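Local coordinates for multifunctional non-homologous end joining DNA repair protein LigD (Mycobacterium tuberculosis, PDB 2IRU), which probably acts with Ku to repair DNA double-strand breaks by non-homologous end joining, this chain being the primase-like polymerase domain of the protein, which probably uses two manganese ions, at residues V202-E207 with V214-T219; A256-A261 with P266-L271. One frame throughout, in Å; residues are numbered along the deposited sequence.

In the fold
Both contacts belong to the primase-polymerase domain and reach the same mixed sheet. Contact 1 fastens helix 192-209 to the short strand 214-215 that follows it; contact 2 joins strand 253-257 to the loop that leads into strand 271-272. Their centres lie 23 Å apart and their nearest atoms about 10 Å, so they do not touch, but helix 149-164 packs against both, on Leu206 and Val214 in one and on Trp260 and Leu268 in the other. By similarity the polymerase site lies close to each: the side chain of Ala203 is about 8 Å from that of Asp230, a probable manganese ligand, and the side chain of Leu268 is about 6 Å from that of Leu180, which probably binds substrate.

Contact 1. Residues V202-E207 with V214-T219; sequences VAQRLE and VTSTMT
Glu207, near the end of helix 192-209, reaches across to Ser216 and meets it with both carboxylate oxygens. Its chain is extended, with CG anti to the backbone N (chi1 175°), which carries the acid group alongside Thr215 to the residue just after strand 214-215. Ser216 N donates to Glu207 OE2 at 3.0 Å, approaching from above the carboxylate plane, while Ser216 OG donates to Glu207 OE1; that second separation, 2.4 Å, is so short that its exact value is doubtful.

The tight, apolar part lies beneath this grip. Val214 points at the helix and divides its methyls: CG2 meets Leu206 CG at 3.9 Å, the two side chains lying nearly perpendicular, and CG1 lies 3.8 Å from Glu207 CA. Ala203 CB rests 3.9 Å from Ser216 CB. Val155, Val159 and Ala158 of helix 149-164, with Val229, continue this core, which joins helix 192-209 to strand 214-215, the parallel partner of strand 227-230 in the domain's mixed sheet.

The other side is wetter and looser. Here the exposed Gln204 passes its CG by the serine hydroxyl, and a water bridges the two side chains, accepting from Gln204 NE2 at 2.8 Å and donating to Ser216 OG at 2.7 Å. The hydroxyl thus receives a bond from the water and, if the short separation is taken at face value, gives one to the acid. Donation from Ser216 N would tend to favour a negative Glu207, although the nearby helix C-terminus would work against it, and it ties the sequence entering the probable DNA-binding residues 218-223 to the helix.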
# COMPACT_ATOMS: atom_id res chain seq x y z
N VAL A 202 -8.32 10.17 -15.89
CA VAL A 202 -7.07 9.60 -16.43
C VAL A 202 -7.33 8.19 -17.03
O VAL A 202 -6.95 7.91 -18.19
CB VAL A 202 -5.94 9.57 -15.35
CG1 VAL A 202 -4.72 8.80 -15.84
CG2 VAL A 202 -5.54 11.00 -15.01
N ALA A 203 -7.96 7.33 -16.24
CA ALA A 203 -8.30 5.95 -16.66
C ALA A 203 -9.18 5.91 -17.91
O ALA A 203 -8.89 5.17 -18.87
CB ALA A 203 -8.99 5.22 -15.54
N GLN A 204 -10.24 6.71 -17.91
CA GLN A 204 -11.13 6.77 -19.08
C GLN A 204 -10.42 7.33 -20.31
O GLN A 204 -10.65 6.86 -21.43
CB GLN A 204 -12.40 7.57 -18.76
CG GLN A 204 -13.26 6.83 -17.75
CD GLN A 204 -14.51 7.58 -17.36
OE1 GLN A 204 -14.58 8.81 -17.47
NE2 GLN A 204 -15.51 6.85 -16.88
N ARG A 205 -9.52 8.28 -20.10
CA ARG A 205 -8.73 8.83 -21.21
C ARG A 205 -7.81 7.78 -21.81
O ARG A 205 -7.68 7.68 -23.05
CB ARG A 205 -7.94 10.07 -20.78
CG ARG A 205 -7.09 10.78 -21.84
CD ARG A 205 -6.23 11.89 -21.17
NE ARG A 205 -7.00 12.80 -20.30
CZ ARG A 205 -6.52 13.40 -19.20
NH1 ARG A 205 -5.27 13.20 -18.79
NH2 ARG A 205 -7.31 14.20 -18.48
N LEU A 206 -7.21 6.98 -20.93
CA LEU A 206 -6.35 5.89 -21.38
C LEU A 206 -7.15 4.84 -22.13
O LEU A 206 -6.73 4.35 -23.18
CB LEU A 206 -5.54 5.27 -20.24
CG LEU A 206 -4.44 4.31 -20.70
CD1 LEU A 206 -3.50 4.92 -21.76
CD2 LEU A 206 -3.65 3.84 -19.48
N GLU A 207 -8.33 4.52 -21.59
CA GLU A 207 -9.25 3.58 -22.23
C GLU A 207 -9.66 4.04 -23.63
O GLU A 207 -9.71 3.24 -24.58
CB GLU A 207 -10.47 3.39 -21.34
CG GLU A 207 -11.58 2.53 -21.94
CD GLU A 207 -12.61 2.20 -20.85
OE1 GLU A 207 -13.13 3.15 -20.23
OE2 GLU A 207 -12.88 1.01 -20.60
N VAL A 214 -6.79 -1.55 -22.57
CA VAL A 214 -7.16 -0.98 -21.26
C VAL A 214 -8.66 -0.92 -21.04
O VAL A 214 -9.43 -0.56 -21.96
CB VAL A 214 -6.61 0.48 -21.14
CG1 VAL A 214 -7.25 1.24 -19.97
CG2 VAL A 214 -5.10 0.46 -21.02
N THR A 215 -9.08 -1.24 -19.81
CA THR A 215 -10.46 -0.94 -19.40
C THR A 215 -10.45 -0.09 -18.11
O THR A 215 -9.55 -0.21 -17.29
CB THR A 215 -11.35 -2.22 -19.21
OG1 THR A 215 -12.70 -1.82 -18.90
CG2 THR A 215 -10.82 -3.14 -18.09
N SER A 216 -11.45 0.78 -17.98
CA SER A 216 -11.60 1.64 -16.78
C SER A 216 -12.78 1.20 -15.92
O SER A 216 -13.11 1.87 -14.92
CB SER A 216 -11.83 3.09 -17.20
OG SER A 216 -13.09 3.25 -17.87
N THR A 217 -13.45 0.12 -16.32
CA THR A 217 -14.57 -0.42 -15.55
C THR A 217 -14.31 -1.86 -15.10
O THR A 217 -13.49 -2.57 -15.68
CB THR A 217 -15.89 -0.34 -16.34
OG1 THR A 217 -15.79 -1.12 -17.54
CG2 THR A 217 -16.21 1.09 -16.71
N MET A 218 -15.02 -2.28 -14.06
CA MET A 218 -14.86 -3.65 -13.57
C MET A 218 -15.55 -4.69 -14.46
O MET A 218 -15.10 -5.83 -14.52
CB MET A 218 -15.37 -3.78 -12.13
CG MET A 218 -14.65 -2.89 -11.15
SD MET A 218 -15.57 -2.75 -9.62
CE MET A 218 -17.02 -1.87 -10.20
N THR A 219 -16.62 -4.29 -15.16
CA THR A 219 -17.42 -5.21 -16.00
C THR A 219 -16.59 -6.43 -16.43
O THR A 219 -15.70 -6.32 -17.28
CB THR A 219 -18.03 -4.49 -17.26
OG1 THR A 219 -18.79 -3.35 -16.84
CG2 THR A 219 -18.93 -5.43 -18.05
O HOH W 1 -14.74 4.34 -15.96

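Contact 2. Residues A256-A261 with P266-L271; sequences APRTWA and PALRQL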
# COMPACT_ATOMS: atom_id res chain seq x y z
N ALA A 256 6.60 -3.71 -3.48
CA ALA A 256 8.00 -3.25 -3.63
C ALA A 256 8.13 -2.09 -4.63
O ALA A 256 7.77 -2.28 -5.81
CB ALA A 256 8.93 -4.39 -4.07
N PRO A 257 8.67 -0.92 -4.19
CA PRO A 257 8.96 0.12 -5.20
C PRO A 257 9.96 -0.35 -6.24
O PRO A 257 10.94 -1.08 -5.92
CB PRO A 257 9.58 1.27 -4.37
CG PRO A 257 9.04 1.09 -3.00
CD PRO A 257 8.97 -0.46 -2.83
N ARG A 258 9.71 0.07 -7.48
CA ARG A 258 10.56 -0.29 -8.62
C ARG A 258 10.96 0.97 -9.38
O ARG A 258 10.35 2.05 -9.21
CB ARG A 258 9.83 -1.24 -9.59
CG ARG A 258 9.13 -2.44 -8.91
CD ARG A 258 10.09 -3.32 -8.10
NE ARG A 258 10.89 -4.23 -8.93
CZ ARG A 258 10.50 -5.45 -9.31
NH1 ARG A 258 9.30 -5.93 -8.98
NH2 ARG A 258 11.32 -6.21 -10.04
N THR A 259 12.01 0.84 -10.19
CA THR A 259 12.31 1.84 -11.22
C THR A 259 11.51 1.57 -12.50
O THR A 259 11.08 0.43 -12.79
CB THR A 259 13.81 1.86 -11.58
OG1 THR A 259 14.13 0.66 -12.28
CG2 THR A 259 14.69 1.96 -10.32
N TRP A 260 11.34 2.62 -13.31
CA TRP A 260 10.66 2.45 -14.60
C TRP A 260 11.42 1.45 -15.49
O TRP A 260 10.80 0.61 -16.14
CB TRP A 260 10.44 3.82 -15.25
CG TRP A 260 9.26 4.52 -14.58
CD1 TRP A 260 9.32 5.52 -13.64
CD2 TRP A 260 7.87 4.22 -14.76
NE1 TRP A 260 8.05 5.88 -13.25
CE2 TRP A 260 7.14 5.09 -13.91
CE3 TRP A 260 7.17 3.31 -15.57
CZ2 TRP A 260 5.74 5.09 -13.86
CZ3 TRP A 260 5.77 3.30 -15.51
CH2 TRP A 260 5.07 4.17 -14.65
N ALA A 261 12.75 1.48 -15.44
CA ALA A 261 13.56 0.57 -16.25
C ALA A 261 13.36 -0.88 -15.83
O ALA A 261 13.36 -1.79 -16.66
CB ALA A 261 15.05 0.96 -16.23
N PRO A 266 11.09 -8.25 -19.37
CA PRO A 266 10.05 -9.24 -19.66
C PRO A 266 9.95 -10.32 -18.57
O PRO A 266 8.91 -10.96 -18.43
CB PRO A 266 10.51 -9.85 -20.99
CG PRO A 266 11.96 -9.54 -21.09
CD PRO A 266 12.15 -8.24 -20.39
N ALA A 267 11.04 -10.49 -17.81
CA ALA A 267 11.08 -11.41 -16.68
C ALA A 267 10.69 -10.73 -15.38
O ALA A 267 11.00 -11.26 -14.31
CB ALA A 267 12.47 -12.01 -16.54
N LEU A 268 10.05 -9.55 -15.46
CA LEU A 268 9.62 -8.86 -14.25
C LEU A 268 8.78 -9.79 -13.37
O LEU A 268 7.89 -10.50 -13.83
CB LEU A 268 8.85 -7.55 -14.54
CG LEU A 268 8.41 -6.72 -13.31
CD1 LEU A 268 9.49 -5.77 -12.82
CD2 LEU A 268 7.18 -5.91 -13.59
N ARG A 269 9.12 -9.80 -12.09
CA ARG A 269 8.39 -10.60 -11.14
C ARG A 269 8.26 -9.85 -9.83
O ARG A 269 8.91 -8.82 -9.62
CB ARG A 269 9.11 -11.91 -10.90
CG ARG A 269 10.53 -11.72 -10.46
CD ARG A 269 11.12 -13.02 -9.98
NE ARG A 269 12.51 -12.85 -9.57
CZ ARG A 269 12.92 -12.34 -8.41
NH1 ARG A 269 12.04 -11.90 -7.47
NH2 ARG A 269 14.23 -12.25 -8.19
N GLN A 270 7.44 -10.40 -8.94
CA GLN A 270 7.28 -9.82 -7.60
C GLN A 270 8.56 -10.07 -6.79
O GLN A 270 9.24 -11.09 -7.01
CB GLN A 270 6.09 -10.48 -6.91
CG GLN A 270 4.78 -10.36 -7.69
CD GLN A 270 4.37 -8.90 -7.91
OE1 GLN A 270 4.68 -8.01 -7.11
NE2 GLN A 270 3.65 -8.67 -9.02
N LEU A 271 8.87 -9.17 -5.86
CA LEU A 271 10.08 -9.31 -5.06
C LEU A 271 9.80 -9.84 -3.66
O LEU A 271 8.74 -9.57 -3.10
CB LEU A 271 10.83 -7.98 -4.96
CG LEU A 271 11.28 -7.32 -6.26
CD1 LEU A 271 11.86 -5.97 -5.94
CD2 LEU A 271 12.28 -8.18 -7.05
O HOH W 2 11.79 -8.65 -11.47
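The guanidinium of Arg258 lies between two leucines, Leu271 over one face and Leu268 over the other. Leu271 CG stands over the centre of the group, 3.7 Å from Arg258 CZ, and its CD1 reaches back along the arginine to NE and on to Ala256 CB, at 3.8 Å, so the leucine packs on the strand's Ala256 as well as on the flat of the cation. Leu268, running antiparallel alongside Arg258, applies only a methyl: its CD1 is displaced from the centre toward NH2, 3.4 Å from Arg258 NH2.

With both faces occupied, the polar bonds are made at the edge. Arg258 NH1 donates to Arg269 O at 3.0 Å with an N-H...O angle of 165°, the acceptor lying in the guanidinium plane, and Thr174 OG1 of strand 171-174 is bonded to the same nitrogen. A water in that plane accepts from Arg258 NH2 at 2.9 Å and from Arg269 N at 3.0 Å. Bends at chi2 (-58°) and chi3 (-78°) fold the arginine chain into this slot.

The slot belongs to a connection between antiparallel neighbours: strand 253-257 leaves the sheet, a short, weakly bonded helix, 260-263, follows, and the chain returns to pair as strand 271-272, Leu271 being backbone-bonded to Val254. Thr259 caps the helix N-terminus while its own N bonds to Glu262 OE1, a pattern consistent with a capping box; that same Glu262 oxygen forms a long, weak ion pair with Arg258 NE.

Beyond the slot, Arg269 donates from NH1 to Gln270 O and forms a salt bridge with Glu275 through NH2, and Gln270 OE1 accepts from the backbone N of Gly176, a probable substrate-binding residue.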